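Local coordinates for CDP-glucose 4,6-dehydratase (Salmonella enterica subsp. enterica serovar Typhi, PDB 1WVG), which catalyses the NAD(+)-dependent conversion of CDP-D-glucose to CDP-4-dehydro-6-deoxy-D-glucose with loss of water, a step in making the sugars of the lipopolysaccharide O-antigen, at residues A[113-118]-A[169-174]. Numbering follows the deposited sequence.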
ATOM      1  N   HIS A 113      -9.979  29.875  -0.934  1.00 21.30           N
ATOM      2  CA  HIS A 113     -10.005  31.309  -1.157  1.00 23.14           C
ATOM      3  C   HIS A 113      -8.611  31.848  -1.270  1.00 20.76           C
ATOM      4  O   HIS A 113      -8.247  32.627  -2.156  1.00 29.24           O
ATOM      5  CB  HIS A 113     -10.716  32.069  -0.027  1.00 23.01           C
ATOM      6  CG  HIS A 113     -12.158  31.773  -0.077  1.00 23.63           C
ATOM      7  ND1 HIS A 113     -13.008  32.111   0.970  1.00 25.71           N
ATOM      8  CD2 HIS A 113     -12.880  31.141  -1.044  1.00 22.68           C
ATOM      9  CE1 HIS A 113     -14.238  31.702   0.622  1.00 17.86           C
ATOM     10  NE2 HIS A 113     -14.192  31.119  -0.590  1.00 24.09           N
ATOM     11  N   LEU A 114      -7.820  31.452  -0.318  1.00 16.03           N
ATOM     12  CA  LEU A 114      -6.465  31.946  -0.315  1.00 14.31           C
ATOM     13  C   LEU A 114      -5.759  31.577  -1.597  1.00 30.98           C
ATOM     14  O   LEU A 114      -5.133  32.438  -2.202  1.00 23.68           O
ATOM     15  CB  LEU A 114      -5.736  31.470   0.949  1.00 14.86           C
ATOM     16  CG  LEU A 114      -4.393  32.143   1.246  1.00 15.73           C
ATOM     17  CD1 LEU A 114      -3.258  31.368   0.568  1.00 17.37           C
ATOM     18  CD2 LEU A 114      -4.365  33.617   0.878  1.00 17.68           C
ATOM     19  N   LEU A 115      -5.885  30.310  -2.039  1.00 28.75           N
ATOM     20  CA  LEU A 115      -5.217  29.866  -3.277  1.00 16.93           C
ATOM     21  C   LEU A 115      -5.823  30.476  -4.530  1.00 25.67           C
ATOM     22  O   LEU A 115      -5.090  30.822  -5.470  1.00 25.36           O
ATOM     23  CB  LEU A 115      -5.018  28.350  -3.395  1.00 19.59           C
ATOM     24  CG  LEU A 115      -4.300  27.759  -2.193  1.00 21.31           C
ATOM     25  CD1 LEU A 115      -4.331  26.225  -2.205  1.00 18.29           C
ATOM     26  CD2 LEU A 115      -2.862  28.275  -2.086  1.00 16.63           C
ATOM     27  N   GLU A 116      -7.149  30.639  -4.526  1.00 18.48           N
ATOM     28  CA  GLU A 116      -7.735  31.296  -5.670  1.00 18.16           C
ATOM     29  C   GLU A 116      -7.259  32.745  -5.700  1.00 25.23           C
ATOM     30  O   GLU A 116      -6.962  33.283  -6.767  1.00 27.72           O
ATOM     31  CB  GLU A 116      -9.267  31.268  -5.664  1.00 23.52           C
ATOM     32  CG  GLU A 116      -9.843  31.922  -6.938  1.00 27.18           C
ATOM     33  CD  GLU A 116      -9.348  31.295  -8.233  1.00 33.59           C
ATOM     34  OE1 GLU A 116      -8.626  30.329  -8.300  1.00 27.18           O
ATOM     35  OE2 GLU A 116      -9.790  31.867  -9.303  1.00 29.39           O
ATOM     36  N   THR A 117      -7.181  33.373  -4.525  1.00 20.62           N
ATOM     37  CA  THR A 117      -6.720  34.773  -4.431  1.00 19.56           C
ATOM     38  C   THR A 117      -5.288  34.933  -4.943  1.00 25.07           C
ATOM     39  O   THR A 117      -4.920  35.875  -5.651  1.00 23.66           O
ATOM     40  CB  THR A 117      -6.827  35.265  -2.997  1.00 16.33           C
ATOM     41  N   VAL A 118      -4.457  33.970  -4.583  1.00 21.63           N
ATOM     42  CA  VAL A 118      -3.092  33.995  -5.021  1.00 24.01           C
ATOM     43  C   VAL A 118      -3.033  33.888  -6.534  1.00 30.46           C
ATOM     44  O   VAL A 118      -2.242  34.557  -7.194  1.00 26.52           O
ATOM     45  CB  VAL A 118      -2.318  32.869  -4.356  1.00 29.90           C
ATOM     46  CG1 VAL A 118      -0.946  32.682  -5.034  1.00 24.08           C
ATOM     47  CG2 VAL A 118      -2.115  33.253  -2.889  1.00 28.37           C
ATOM     48  N   SER A 169      -2.903  20.398  -3.337  1.00 18.09           N
ATOM     49  CA  SER A 169      -2.284  19.693  -4.439  1.00 13.45           C
ATOM     50  C   SER A 169      -3.031  19.866  -5.768  1.00 21.02           C
ATOM     51  O   SER A 169      -2.450  19.803  -6.849  1.00 21.25           O
ATOM     52  CB  SER A 169      -1.900  18.278  -4.026  1.00 28.04           C
ATOM     53  OG  SER A 169      -3.009  17.438  -3.948  1.00 42.58           O
ATOM     54  N   ALA A 170      -4.355  20.097  -5.714  1.00 20.51           N
ATOM     55  CA  ALA A 170      -5.160  20.296  -6.917  1.00 20.40           C
ATOM     56  C   ALA A 170      -4.883  21.689  -7.486  1.00 27.47           C
ATOM     57  O   ALA A 170      -4.834  21.916  -8.701  1.00 25.96           O
ATOM     58  CB  ALA A 170      -6.647  19.994  -6.712  1.00 19.46           C
ATOM     59  N   PHE A 171      -4.660  22.666  -6.601  1.00 27.12           N
ATOM     60  CA  PHE A 171      -4.344  23.986  -7.104  1.00 24.76           C
ATOM     61  C   PHE A 171      -2.979  23.910  -7.760  1.00 26.20           C
ATOM     62  O   PHE A 171      -2.748  24.422  -8.859  1.00 25.04           O
ATOM     63  CB  PHE A 171      -4.334  25.040  -5.984  1.00 20.15           C
ATOM     64  CG  PHE A 171      -5.658  25.756  -5.912  1.00 24.21           C
ATOM     65  CD1 PHE A 171      -6.782  25.112  -5.391  1.00 20.48           C
ATOM     66  CD2 PHE A 171      -5.805  27.064  -6.386  1.00 25.24           C
ATOM     67  CE1 PHE A 171      -8.021  25.757  -5.311  1.00 20.34           C
ATOM     68  CE2 PHE A 171      -7.041  27.718  -6.329  1.00 28.06           C
ATOM     69  CZ  PHE A 171      -8.148  27.065  -5.781  1.00 24.38           C
ATOM     70  N   ARG A 172      -2.078  23.242  -7.051  1.00 18.14           N
ATOM     71  CA  ARG A 172      -0.760  23.095  -7.576  1.00 20.85           C
ATOM     72  C   ARG A 172      -0.802  22.479  -8.949  1.00 30.62           C
ATOM     73  O   ARG A 172      -0.211  23.013  -9.873  1.00 26.83           O
ATOM     74  CB  ARG A 172       0.137  22.245  -6.717  1.00 17.29           C
ATOM     75  CG  ARG A 172       1.565  22.231  -7.232  1.00 18.54           C
ATOM     76  CD  ARG A 172       2.488  21.386  -6.347  1.00 25.23           C
ATOM     77  NE  ARG A 172       2.559  21.692  -4.891  1.00 24.92           N
ATOM     78  CZ  ARG A 172       2.081  20.876  -3.917  1.00 46.06           C
ATOM     79  NH1 ARG A 172       1.463  19.726  -4.206  1.00 24.93           N
ATOM     80  NH2 ARG A 172       2.202  21.202  -2.617  1.00 24.04           N
ATOM     81  N   ASN A 173      -1.507  21.350  -9.067  1.00 25.76           N
ATOM     82  CA  ASN A 173      -1.634  20.610 -10.321  1.00 20.15           C
ATOM     83  C   ASN A 173      -2.241  21.405 -11.454  1.00 21.99           C
ATOM     84  O   ASN A 173      -1.678  21.501 -12.556  1.00 30.93           O
ATOM     85  CB  ASN A 173      -2.389  19.267 -10.177  1.00 16.43           C
ATOM     86  CG  ASN A 173      -1.490  18.134  -9.721  1.00 63.23           C
ATOM     87  OD1 ASN A 173      -0.283  18.117 -10.044  1.00 61.87           O
ATOM     88  ND2 ASN A 173      -2.070  17.189  -8.975  1.00 44.51           N
ATOM     89  N   SER A 174      -3.377  21.983 -11.175  1.00 21.19           N
ATOM     90  CA  SER A 174      -4.126  22.738 -12.158  1.00 19.85           C
ATOM     91  C   SER A 174      -3.686  24.149 -12.466  1.00 31.25           C
ATOM     92  O   SER A 174      -3.907  24.616 -13.594  1.00 30.72           O
ATOM     93  CB  SER A 174      -5.543  22.917 -11.660  1.00 22.93           C
ATOM     94  OG  SER A 174      -6.055  21.722 -11.136  1.00 52.45           O
TER
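Two helical segments, 113-118 and 169-174, come nearest at Leu115 and Phe171, whose CA atoms lie 7.1 Å apart, and Phe171 spans most of that gap. Its ring reaches the helix of Leu115 and lays one face against the start of that side chain: Leu115 CB sits 3.7 Å from the ring centroid, 24° off the normal, in a CH-pi contact displaced toward the rim. The closest ring atom is CD2, 3.3 Å from Leu115 CB, which is tight packing. With CG of Leu115 anti to its carbonyl carbon (chi1 -54°), the branch leads back toward the root of the phenylalanine, and CD1 ends 4.0 Å from Phe171 CB. Farther out on the same flank as CD2, Phe171 CE2 is 3.4 Å from the backbone N of Glu116, which approaches obliquely. Both segments belong to long helices of the Rossmann-fold part of this short-chain dehydrogenase/reductase, 100-121 and 156-175; strand 126-130 of the parallel sheet contributes Val127 against Leu115, and Phe175 meets the Phe171 ring edge-to-face. The Glu116 chain bends at chi2, bringing OE1 3.6 Å from Phe171 CE2, with the carboxylate plane turned 66° from the ring. OE2 is held from within its own helix, by a salt bridge to Lys119 and a hydrogen bond from Gln120, which probably steadies the carboxylate beside the phenylalanine, and Pro100 of the second subunit packs on Glu116. One turn beyond the phenylalanine's neighbour Ala170, Ser174 OG donates a 2.7 Å hydrogen bond to Ala170 O; that carbonyl also takes Ser174 N, the two donors arriving from opposite faces of its plane.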